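Local coordinates for protein tRNA (cytosine(38)-C(5))-methyltransferase (Schizosaccharomyces pombe, PDB 6FDF) that transfers a methyl group from S-adenosyl-L-methionine to carbon 5 of cytosine 38 in the anticodon loop of tRNA(Asp) and, less efficiently, tRNA(Glu), at residues 13-18 with 37-42; 79-84 with 103-108; 123-128 with 168-173. One frame throughout, in Å; residues are numbered along the deposited sequence.

Interaction 1 (13-18 with 37-42); sequences VLELYS and VCAIDI. With SAH (S-adenosyl-L-homocysteine), chain E.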
loop_
_atom_site.group_PDB
_atom_site.type_symbol
_atom_site.label_atom_id
_atom_site.label_comp_id
_atom_site.label_asym_id
_atom_site.label_seq_id
_atom_site.Cartn_x
_atom_site.Cartn_y
_atom_site.Cartn_z
ATOM N N VAL A 13 16.984 4.739 7.466
ATOM C CA VAL A 13 15.973 3.853 6.893
ATOM C C VAL A 13 16.262 3.629 5.416
ATOM O O VAL A 13 16.556 4.577 4.680
ATOM C CB VAL A 13 14.556 4.429 7.075
ATOM C CG1 VAL A 13 13.513 3.444 6.545
ATOM C CG2 VAL A 13 14.299 4.764 8.531
ATOM N N LEU A 14 16.158 2.374 4.981
ATOM C CA LEU A 14 16.230 2.018 3.567
ATOM C C LEU A 14 14.830 1.622 3.113
ATOM O O LEU A 14 14.231 0.704 3.678
ATOM C CB LEU A 14 17.218 0.874 3.345
ATOM C CG LEU A 14 17.354 0.333 1.923
ATOM C CD1 LEU A 14 17.915 1.407 0.992
ATOM C CD2 LEU A 14 18.226 -0.913 1.921
ATOM N N GLU A 15 14.319 2.301 2.093
ATOM C CA GLU A 15 12.925 2.155 1.669
ATOM C C GLU A 15 12.916 1.458 0.306
ATOM O O GLU A 15 13.020 2.102 -0.737
ATOM C CB GLU A 15 12.256 3.533 1.637
ATOM C CG GLU A 15 10.766 3.552 1.369
ATOM C CD GLU A 15 10.208 4.965 1.392
ATOM O OE1 GLU A 15 8.986 5.124 1.176
ATOM O OE2 GLU A 15 10.991 5.917 1.625
ATOM N N LEU A 16 12.806 0.130 0.328
ATOM C CA LEU A 16 12.863 -0.679 -0.887
ATOM C C LEU A 16 11.476 -0.826 -1.499
ATOM O O LEU A 16 10.485 -0.979 -0.776
ATOM C CB LEU A 16 13.435 -2.061 -0.571
ATOM C CG LEU A 16 14.848 -2.073 0.015
ATOM C CD1 LEU A 16 15.197 -3.443 0.564
ATOM C CD2 LEU A 16 15.845 -1.640 -1.046
ATOM N N TYR A 17 11.417 -0.830 -2.836
ATOM C CA TYR A 17 10.145 -0.826 -3.567
ATOM C C TYR A 17 9.306 0.380 -3.133
ATOM O O TYR A 17 8.160 0.253 -2.695
ATOM C CB TYR A 17 9.348 -2.129 -3.359
ATOM C CG TYR A 17 10.084 -3.453 -3.516
ATOM C CD1 TYR A 17 10.728 -4.050 -2.434
ATOM C CD2 TYR A 17 10.078 -4.137 -4.730
ATOM C CE1 TYR A 17 11.369 -5.275 -2.563
ATOM C CE2 TYR A 17 10.727 -5.362 -4.871
ATOM C CZ TYR A 17 11.362 -5.926 -3.779
ATOM O OH TYR A 17 11.976 -7.147 -3.892
ATOM N N SER A 18 9.914 1.564 -3.255
ATOM C CA SER A 18 9.410 2.744 -2.557
ATOM C C SER A 18 8.132 3.313 -3.167
ATOM O O SER A 18 7.356 3.958 -2.454
ATOM C CB SER A 18 10.481 3.830 -2.535
ATOM O OG SER A 18 11.163 3.902 -3.775
ATOM N N VAL A 37 17.697 7.091 3.912
ATOM C CA VAL A 37 18.990 7.182 3.244
ATOM C C VAL A 37 18.818 7.025 1.740
ATOM O O VAL A 37 19.457 7.730 0.943
ATOM C CB VAL A 37 19.950 6.131 3.828
ATOM C CG1 VAL A 37 21.230 6.052 3.011
ATOM C CG2 VAL A 37 20.253 6.449 5.281
ATOM N N CYS A 38 17.953 6.104 1.330
ATOM C CA CYS A 38 17.703 5.853 -0.079
ATOM C C CYS A 38 16.325 5.228 -0.206
ATOM O O CYS A 38 15.910 4.445 0.653
ATOM C CB CYS A 38 18.756 4.923 -0.695
ATOM S SG CYS A 38 18.756 4.895 -2.516
ATOM N N ALA A 39 15.631 5.585 -1.276
ATOM C CA ALA A 39 14.392 4.939 -1.686
ATOM C C ALA A 39 14.650 4.336 -3.057
ATOM O O ALA A 39 15.169 5.021 -3.941
ATOM C CB ALA A 39 13.237 5.938 -1.726
ATOM N N ILE A 40 14.349 3.053 -3.227
ATOM C CA ILE A 40 14.714 2.345 -4.452
ATOM C C ILE A 40 13.455 1.864 -5.152
ATOM O O ILE A 40 12.642 1.143 -4.559
ATOM C CB ILE A 40 15.654 1.168 -4.164
ATOM C CG1 ILE A 40 16.945 1.676 -3.518
ATOM C CG2 ILE A 40 15.974 0.432 -5.451
ATOM C CD1 ILE A 40 17.980 0.600 -3.296
ATOM N N ASP A 41 13.307 2.246 -6.419
ATOM C CA ASP A 41 12.212 1.764 -7.248
ATOM C C ASP A 41 12.667 1.812 -8.698
ATOM O O ASP A 41 13.413 2.708 -9.102
ATOM C CB ASP A 41 10.934 2.593 -7.039
ATOM C CG ASP A 41 9.674 1.853 -7.466
ATOM O OD1 ASP A 41 9.550 1.524 -8.666
ATOM O OD2 ASP A 41 8.811 1.595 -6.595
ATOM N N ILE A 42 12.200 0.838 -9.479
ATOM C CA ILE A 42 12.561 0.751 -10.891
ATOM C C ILE A 42 11.660 1.607 -11.770
ATOM O O ILE A 42 12.001 1.860 -12.936
ATOM C CB ILE A 42 12.530 -0.731 -11.318
ATOM C CG1 ILE A 42 13.330 -0.956 -12.599
ATOM C CG2 ILE A 42 11.087 -1.218 -11.467
ATOM C CD1 ILE A 42 13.409 -2.411 -13.003
HETATM N N SAH E . 5.040 0.533 -1.350
HETATM C CA SAH E . 5.063 1.518 -2.408
HETATM C CB SAH E . 4.725 0.898 -3.766
HETATM C CG SAH E . 5.082 -0.587 -3.811
HETATM S SD SAH E . 4.395 -1.412 -5.214
HETATM C C SAH E . 4.125 2.637 -2.084
HETATM O O SAH E . 3.548 2.621 -0.975
HETATM O OXT SAH E . 3.980 3.539 -2.937
HETATM C "C5'" SAH E . 5.865 -2.272 -5.652
HETATM C "C4'" SAH E . 6.873 -1.282 -6.237
HETATM O "O4'" SAH E . 8.094 -1.978 -6.410
HETATM C "C3'" SAH E . 6.457 -0.715 -7.594
HETATM O "O3'" SAH E . 6.550 0.708 -7.575
HETATM C "C2'" SAH E . 7.508 -1.254 -8.568
HETATM O "O2'" SAH E . 7.900 -0.272 -9.534
HETATM C "C1'" SAH E . 8.671 -1.596 -7.645
HETATM N N9 SAH E . 9.487 -2.746 -8.089
HETATM C C8 SAH E . 9.051 -3.946 -8.522
HETATM N N7 SAH E . 10.096 -4.748 -8.837
HETATM C C5 SAH E . 11.234 -4.065 -8.606
HETATM C C6 SAH E . 12.683 -4.324 -8.726
HETATM N N6 SAH E . 13.139 -5.515 -9.173
HETATM N N1 SAH E . 13.523 -3.322 -8.373
HETATM C C2 SAH E . 13.078 -2.134 -7.927
HETATM N N3 SAH E . 11.774 -1.831 -7.792
HETATM C C4 SAH E . 10.822 -2.742 -8.119
#
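D41 meets S18 at the C-terminal ends of strands 34-41 and 11-16, its CB 3.5 Å from S18 OG, where the two strands border the S-adenosyl-L-homocysteine pocket. The D41 carboxylate, with CG anti to the backbone N (chi1 -159°), grips the ribose with one oxygen per hydroxyl: O2' donates to OD1 at 2.6 Å and O3' to OD2 at 2.6 Å. Backbone N-H groups of N43 and G19 donate to OD1 and OD2 respectively, fixing the carboxylate from the protein side. A leucine in place of D41 would probably leave both ribose hydroxyls and those two N-H groups without their acceptor. The strands run parallel, and with helix 22-29 they make a beta-alpha-beta crossover of the class I methyltransferase fold. E15 ties them through both of its backbone polar atoms: its N donates to C38 O over 3.0 Å, and its O accepts from I40 N. Nearer the pocket, S18 N reaches I40 O from above the carbonyl plane. Y17 brings its CB to 3.3 Å from ribose O4', which also lies at the edge of the ring, near its plane. Packing differs on the two faces of the sheet. E15 shares one with A39, its carboxylate taken up by Y50 OH and H24 N, while A39 CB comes 3.6 Å from S18 CB. The other is apolar: L14 CD1 meets C38 CB at 4.0 Å, and L16 and I40 extend in the same direction next to each other, L16 CD2 3.8 Å from I40 CD1.

Interaction 2 (79-84 with 103-108); sequences WTMSPS and QAFLNI. With SAH (S-adenosyl-L-homocysteine), chain E.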
loop_
_atom_site.group_PDB
_atom_site.type_symbol
_atom_site.label_atom_id
_atom_site.label_comp_id
_atom_site.label_asym_id
_atom_site.label_seq_id
_atom_site.Cartn_x
_atom_site.Cartn_y
_atom_site.Cartn_z
ATOM N N TRP A 79 14.913 -1.563 7.460
ATOM C CA TRP A 79 14.585 -1.764 6.054
ATOM C C TRP A 79 13.081 -1.956 5.937
ATOM O O TRP A 79 12.508 -2.770 6.668
ATOM C CB TRP A 79 15.261 -3.005 5.465
ATOM C CG TRP A 79 16.755 -3.030 5.436
ATOM C CD1 TRP A 79 17.617 -2.075 5.898
ATOM C CD2 TRP A 79 17.560 -4.088 4.923
ATOM N NE1 TRP A 79 18.921 -2.480 5.692
ATOM C CE2 TRP A 79 18.907 -3.713 5.095
ATOM C CE3 TRP A 79 17.273 -5.315 4.322
ATOM C CZ2 TRP A 79 19.962 -4.529 4.697
ATOM C CZ3 TRP A 79 18.321 -6.123 3.924
ATOM C CH2 TRP A 79 19.648 -5.730 4.118
ATOM N N THR A 80 12.444 -1.208 5.040
ATOM C CA THR A 80 11.043 -1.442 4.706
ATOM C C THR A 80 10.966 -1.987 3.285
ATOM O O THR A 80 11.800 -1.661 2.432
ATOM C CB THR A 80 10.199 -0.164 4.833
ATOM O OG1 THR A 80 10.574 0.782 3.816
ATOM C CG2 THR A 80 10.358 0.460 6.219
ATOM N N MET A 81 9.957 -2.813 3.016
ATOM C CA MET A 81 9.830 -3.343 1.666
ATOM C C MET A 81 8.394 -3.766 1.405
ATOM O O MET A 81 7.722 -4.295 2.295
ATOM C CB MET A 81 10.785 -4.525 1.433
ATOM C CG MET A 81 10.661 -5.645 2.448
ATOM S SD MET A 81 11.978 -6.873 2.286
ATOM C CE MET A 81 13.283 -6.110 3.234
ATOM N N SER A 82 7.945 -3.526 0.173
ATOM C CA SER A 82 6.661 -4.016 -0.327
ATOM C C SER A 82 6.983 -4.776 -1.607
ATOM O O SER A 82 6.792 -4.266 -2.721
ATOM C CB SER A 82 5.668 -2.873 -0.554
ATOM O OG SER A 82 4.363 -3.380 -0.809
ATOM N N PRO A 83 7.505 -5.995 -1.486
ATOM C CA PRO A 83 8.087 -6.663 -2.653
ATOM C C PRO A 83 7.030 -7.158 -3.627
ATOM O O PRO A 83 5.840 -7.248 -3.318
ATOM C CB PRO A 83 8.869 -7.833 -2.043
ATOM C CG PRO A 83 8.196 -8.086 -0.723
ATOM C CD PRO A 83 7.777 -6.726 -0.234
ATOM N N SER A 84 7.492 -7.468 -4.830
ATOM C CA SER A 84 6.655 -8.005 -5.897
ATOM C C SER A 84 6.890 -9.508 -5.903
ATOM O O SER A 84 7.930 -9.983 -6.367
ATOM C CB SER A 84 7.003 -7.367 -7.240
ATOM O OG SER A 84 6.346 -8.031 -8.307
ATOM N N GLN A 103 12.575 -12.448 -8.204
ATOM C CA GLN A 103 13.979 -12.737 -7.989
ATOM C C GLN A 103 14.570 -11.660 -7.101
ATOM O O GLN A 103 15.489 -11.925 -6.320
ATOM C CB GLN A 103 14.705 -12.814 -9.333
ATOM C CG GLN A 103 16.216 -12.934 -9.251
ATOM C CD GLN A 103 16.810 -13.639 -10.462
ATOM O OE1 GLN A 103 17.349 -12.996 -11.366
ATOM N NE2 GLN A 103 16.706 -14.962 -10.489
ATOM N N ALA A 104 14.074 -10.428 -7.255
ATOM C CA ALA A 104 14.515 -9.326 -6.409
ATOM C C ALA A 104 14.268 -9.615 -4.932
ATOM O O ALA A 104 15.136 -9.344 -4.097
ATOM C CB ALA A 104 13.798 -8.039 -6.816
ATOM N N PHE A 105 13.097 -10.160 -4.576
ATOM C CA PHE A 105 12.882 -10.451 -3.159
ATOM C C PHE A 105 13.800 -11.573 -2.695
ATOM O O PHE A 105 14.373 -11.501 -1.602
ATOM C CB PHE A 105 11.416 -10.805 -2.895
ATOM C CG PHE A 105 11.117 -11.120 -1.443
ATOM C CD1 PHE A 105 11.246 -10.143 -0.465
ATOM C CD2 PHE A 105 10.698 -12.389 -1.067
ATOM C CE1 PHE A 105 10.979 -10.426 0.861
ATOM C CE2 PHE A 105 10.417 -12.682 0.260
ATOM C CZ PHE A 105 10.557 -11.697 1.227
ATOM N N LEU A 106 13.999 -12.590 -3.537
ATOM C CA LEU A 106 14.893 -13.676 -3.162
ATOM C C LEU A 106 16.335 -13.189 -3.111
ATOM O O LEU A 106 17.133 -13.693 -2.311
ATOM C CB LEU A 106 14.746 -14.844 -4.133
ATOM C CG LEU A 106 13.323 -15.401 -4.219
ATOM C CD1 LEU A 106 13.243 -16.578 -5.184
ATOM C CD2 LEU A 106 12.817 -15.789 -2.832
ATOM N N ASN A 107 16.673 -12.192 -3.933
ATOM C CA ASN A 107 18.004 -11.602 -3.850
ATOM C C ASN A 107 18.214 -10.930 -2.501
ATOM O O ASN A 107 19.283 -11.071 -1.894
ATOM C CB ASN A 107 18.222 -10.607 -4.990
ATOM C CG ASN A 107 19.615 -9.995 -4.966
ATOM O OD1 ASN A 107 20.615 -10.694 -5.127
ATOM N ND2 ASN A 107 19.683 -8.681 -4.765
ATOM N N ILE A 108 17.204 -10.207 -2.004
ATOM C CA ILE A 108 17.320 -9.609 -0.675
ATOM C C ILE A 108 17.602 -10.695 0.354
ATOM O O ILE A 108 18.489 -10.556 1.203
ATOM C CB ILE A 108 16.054 -8.810 -0.317
ATOM C CG1 ILE A 108 15.887 -7.608 -1.251
ATOM C CG2 ILE A 108 16.120 -8.324 1.129
ATOM C CD1 ILE A 108 14.523 -6.948 -1.142
HETATM N N SAH E . 5.040 0.533 -1.350
HETATM C CA SAH E . 5.063 1.518 -2.408
HETATM C CB SAH E . 4.725 0.898 -3.766
HETATM C CG SAH E . 5.082 -0.587 -3.811
HETATM S SD SAH E . 4.395 -1.412 -5.214
HETATM C C SAH E . 4.125 2.637 -2.084
HETATM O O SAH E . 3.548 2.621 -0.975
HETATM O OXT SAH E . 3.980 3.539 -2.937
HETATM C "C5'" SAH E . 5.865 -2.272 -5.652
HETATM C "C4'" SAH E . 6.873 -1.282 -6.237
HETATM O "O4'" SAH E . 8.094 -1.978 -6.410
HETATM C "C3'" SAH E . 6.457 -0.715 -7.594
HETATM O "O3'" SAH E . 6.550 0.708 -7.575
HETATM C "C2'" SAH E . 7.508 -1.254 -8.568
HETATM O "O2'" SAH E . 7.900 -0.272 -9.534
HETATM C "C1'" SAH E . 8.671 -1.596 -7.645
HETATM N N9 SAH E . 9.487 -2.746 -8.089
HETATM C C8 SAH E . 9.051 -3.946 -8.522
HETATM N N7 SAH E . 10.096 -4.748 -8.837
HETATM C C5 SAH E . 11.234 -4.065 -8.606
HETATM C C6 SAH E . 12.683 -4.324 -8.726
HETATM N N6 SAH E . 13.139 -5.515 -9.173
HETATM N N1 SAH E . 13.523 -3.322 -8.373
HETATM C C2 SAH E . 13.078 -2.134 -7.927
HETATM N N3 SAH E . 11.774 -1.831 -7.792
HETATM C C4 SAH E . 10.822 -2.742 -8.119
#
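Helix 103-111 covers one face of the central sheet as the crossover helix between parallel strands 78-81 and 121-127, and W79, M81 and P83 meet F105 and I108 beneath it. The contact belongs to this beta-alpha-beta unit of the Rossmann-like fold. It is wholly apolar: no hydrogen bond crosses it. F105 is central. Its chi1 of -180° sets CG anti to the backbone N; the ring receives M81 SD at its edge, 88° off the ring normal and 4.0 Å from CE1, a Met-aromatic contact in the plane of the ring. P83 meets the same ring obliquely, CB and CG each 3.7 Å from F105 CD1. P83 stands two residues before C85, the predicted active-site cysteine, and the F105 side chain lies about 4 Å from that of C85, so the helix packs beside the loop that carries the predicted nucleophile. I108 follows three residues further along the helix, and its CG2 touches both M81 CE and the six-membered ring of W79. Bent at chi3 (84°), the M81 chain turns its methyl toward I108 while the sulfur stays beside F105. The cofactor product edges this core: S82 CB is 3.6 Å from the amino N of S-adenosyl-L-homocysteine, and at the helix start A104 CB lies 3.5 Å from its adenine N6.

Interaction 3 (123-128 with 168-173); sequences LIENVQ and RWYGLA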
loop_
_atom_site.group_PDB
_atom_site.type_symbol
_atom_site.label_atom_id
_atom_site.label_comp_id
_atom_site.label_asym_id
_atom_site.label_seq_id
_atom_site.Cartn_x
_atom_site.Cartn_y
_atom_site.Cartn_z
ATOM N N LEU A 123 10.379 -4.342 8.052
ATOM C CA LEU A 123 8.936 -4.311 7.843
ATOM C C LEU A 123 8.660 -4.770 6.421
ATOM O O LEU A 123 9.196 -4.195 5.471
ATOM C CB LEU A 123 8.378 -2.904 8.062
ATOM C CG LEU A 123 6.901 -2.746 7.705
ATOM C CD1 LEU A 123 6.081 -3.599 8.618
ATOM C CD2 LEU A 123 6.479 -1.284 7.806
ATOM N N ILE A 124 7.835 -5.806 6.278
ATOM C CA ILE A 124 7.473 -6.373 4.984
ATOM C C ILE A 124 5.965 -6.259 4.822
ATOM O O ILE A 124 5.217 -6.600 5.742
ATOM C CB ILE A 124 7.917 -7.843 4.870
ATOM C CG1 ILE A 124 9.402 -7.979 5.219
ATOM C CG2 ILE A 124 7.678 -8.369 3.453
ATOM C CD1 ILE A 124 9.877 -9.413 5.242
ATOM N N GLU A 125 5.521 -5.791 3.659
ATOM C CA GLU A 125 4.099 -5.713 3.339
ATOM C C GLU A 125 3.840 -6.468 2.041
ATOM O O GLU A 125 4.653 -6.420 1.116
ATOM C CB GLU A 125 3.646 -4.250 3.212
ATOM C CG GLU A 125 2.140 -4.073 3.099
ATOM C CD GLU A 125 1.666 -3.856 1.674
ATOM O OE1 GLU A 125 2.479 -3.992 0.738
ATOM O OE2 GLU A 125 0.475 -3.528 1.497
ATOM N N ASN A 126 2.720 -7.179 1.968
ATOM C CA ASN A 126 2.406 -7.904 0.743
ATOM C C ASN A 126 0.905 -8.162 0.684
ATOM O O ASN A 126 0.162 -7.834 1.610
ATOM C CB ASN A 126 3.197 -9.208 0.657
ATOM C CG ASN A 126 3.665 -9.498 -0.749
ATOM O OD1 ASN A 126 3.005 -10.215 -1.499
ATOM N ND2 ASN A 126 4.793 -8.909 -1.128
ATOM N N VAL A 127 0.464 -8.752 -0.425
ATOM C CA VAL A 127 -0.950 -9.074 -0.599
ATOM C C VAL A 127 -1.319 -10.289 0.239
ATOM O O VAL A 127 -0.479 -11.136 0.570
ATOM C CB VAL A 127 -1.290 -9.307 -2.084
ATOM C CG1 VAL A 127 -0.931 -8.079 -2.913
ATOM C CG2 VAL A 127 -0.579 -10.542 -2.602
ATOM N N GLN A 128 -2.597 -10.364 0.605
ATOM C CA GLN A 128 -3.113 -11.544 1.279
ATOM C C GLN A 128 -2.847 -12.784 0.433
ATOM O O GLN A 128 -3.032 -12.778 -0.788
ATOM C CB GLN A 128 -4.610 -11.385 1.541
ATOM C CG GLN A 128 -5.230 -12.518 2.334
ATOM C CD GLN A 128 -6.659 -12.221 2.735
ATOM O OE1 GLN A 128 -7.332 -11.402 2.108
ATOM N NE2 GLN A 128 -7.133 -12.889 3.779
ATOM N N ARG A 168 -4.104 -6.861 3.700
ATOM C CA ARG A 168 -2.705 -7.055 3.354
ATOM C C ARG A 168 -2.024 -7.863 4.444
ATOM O O ARG A 168 -2.404 -7.794 5.614
ATOM C CB ARG A 168 -1.978 -5.715 3.182
ATOM C CG ARG A 168 -2.492 -4.888 2.019
ATOM C CD ARG A 168 -2.166 -5.610 0.721
ATOM N NE ARG A 168 -2.373 -4.788 -0.466
ATOM C CZ ARG A 168 -3.439 -4.863 -1.259
ATOM N NH1 ARG A 168 -3.515 -4.083 -2.334
ATOM N NH2 ARG A 168 -4.419 -5.715 -0.986
ATOM N N TRP A 169 -1.012 -8.627 4.039
ATOM C CA TRP A 169 -0.127 -9.318 4.963
ATOM C C TRP A 169 0.996 -8.385 5.386
ATOM O O TRP A 169 1.499 -7.601 4.576
ATOM C CB TRP A 169 0.457 -10.567 4.297
ATOM C CG TRP A 169 1.425 -11.345 5.143
ATOM C CD1 TRP A 169 1.133 -12.390 5.972
ATOM C CD2 TRP A 169 2.847 -11.163 5.211
ATOM N NE1 TRP A 169 2.282 -12.862 6.564
ATOM C CE2 TRP A 169 3.347 -12.128 6.114
ATOM C CE3 TRP A 169 3.743 -10.278 4.600
ATOM C CZ2 TRP A 169 4.703 -12.232 6.425
ATOM C CZ3 TRP A 169 5.095 -10.382 4.909
ATOM C CH2 TRP A 169 5.559 -11.350 5.814
ATOM N N TYR A 170 1.382 -8.474 6.659
ATOM C CA TYR A 170 2.497 -7.706 7.196
ATOM C C TYR A 170 3.414 -8.612 7.997
ATOM O O TYR A 170 2.946 -9.433 8.795
ATOM C CB TYR A 170 2.023 -6.569 8.102
ATOM C CG TYR A 170 1.125 -5.582 7.415
ATOM C CD1 TYR A 170 1.648 -4.468 6.780
ATOM C CD2 TYR A 170 -0.259 -5.742 7.443
ATOM C CE1 TYR A 170 0.820 -3.543 6.171
ATOM C CE2 TYR A 170 -1.090 -4.830 6.831
ATOM C CZ TYR A 170 -0.544 -3.732 6.198
ATOM O OH TYR A 170 -1.366 -2.819 5.582
ATOM N N GLY A 171 4.718 -8.459 7.778
ATOM C CA GLY A 171 5.724 -9.089 8.610
ATOM C C GLY A 171 6.558 -8.041 9.316
ATOM O O GLY A 171 7.087 -7.131 8.670
ATOM N N LEU A 172 6.637 -8.129 10.639
ATOM C CA LEU A 172 7.442 -7.229 11.460
ATOM C C LEU A 172 8.526 -8.060 12.122
ATOM O O LEU A 172 8.218 -9.039 12.811
ATOM C CB LEU A 172 6.585 -6.530 12.522
ATOM C CG LEU A 172 5.749 -5.309 12.123
ATOM C CD1 LEU A 172 4.715 -5.650 11.063
ATOM C CD2 LEU A 172 5.071 -4.722 13.352
ATOM N N ALA A 173 9.790 -7.673 11.929
ATOM C CA ALA A 173 10.918 -8.455 12.426
ATOM C C ALA A 173 11.840 -7.574 13.255
ATOM O O ALA A 173 12.210 -6.482 12.816
ATOM C CB ALA A 173 11.708 -9.093 11.270
HETATM O O HOH W 1 -1.040 -1.602 3.236
HETATM O O HOH W 2 -0.668 -2.552 -0.444
#
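The E125 side chain lies between R168 and Y170 and shows how one bent chain can serve several partners. Its CG is anti to the backbone N, and chi2 of -100° then turns CD out of the extended line. CG rests 3.4 Å from Y170 CE1, the chain running beside the ring, while OE2 reaches the aliphatic part of R168, 3.3 Å from its CG. OE2 is in the plane of the guanidinium at its edge, but the salt bridge to R168 NE is long (3.7 Å). A water that donates to OE2 and accepts from R168 NE closes that gap, and a second water links OE2 to Y170 OH. The other oxygen, OE1, is hydrogen-bonded to S82 OG. R168 bends at chi2 (-66°), its CD passing 3.3 Å from N126 O, and V127 CG1 covers one face of its guanidinium. These residues sit on strands 121-127 and 168-175, the latter running against all other strands of the sheet; I124 and G171, and N126 and W169, form hydrogen-bonded antiparallel pairs, each with two backbone bonds. E125-N126-V127 matches the ENV signature of C5-methyltransferases, and R168, with R166, probably belongs to their arginine-bearing motif VIII. Across the sheet from E125, W169 has CG anti to its backbone N (chi1 178°) and lies alongside I124, whose CG2 meets the ring edge 3.6 Å from CZ3. G171, with no side chain, lets this ring lie over its N, which is 3.4 Å above the ring plane, toward the rim. E152 accepts from W169 NE1. Back on the face of E125 and Y170, L123 CD1 and L172 CD1 press together at 3.5 Å, tighter than usual for two methyls.

All three contacts are largely buried and reach the same sheet. Interactions 1 and 3 join strands by backbone bonds, parallel in the first and antiparallel in the last, whereas interaction 2 lays a helix on the sheet with apolar side chains alone. In interaction 1 the D41 carboxylate serves the ligand; in interaction 3 a carboxylate, an arginine and bridging waters meet on one face of the strands, and at Q128 the contact reaches the surface. Interaction 2 stands between them: backbone bonds of T80 with L14 and L16 on one side, and of M81 N with L123 O on the other, make 78-81 the strand between the two strand pairs.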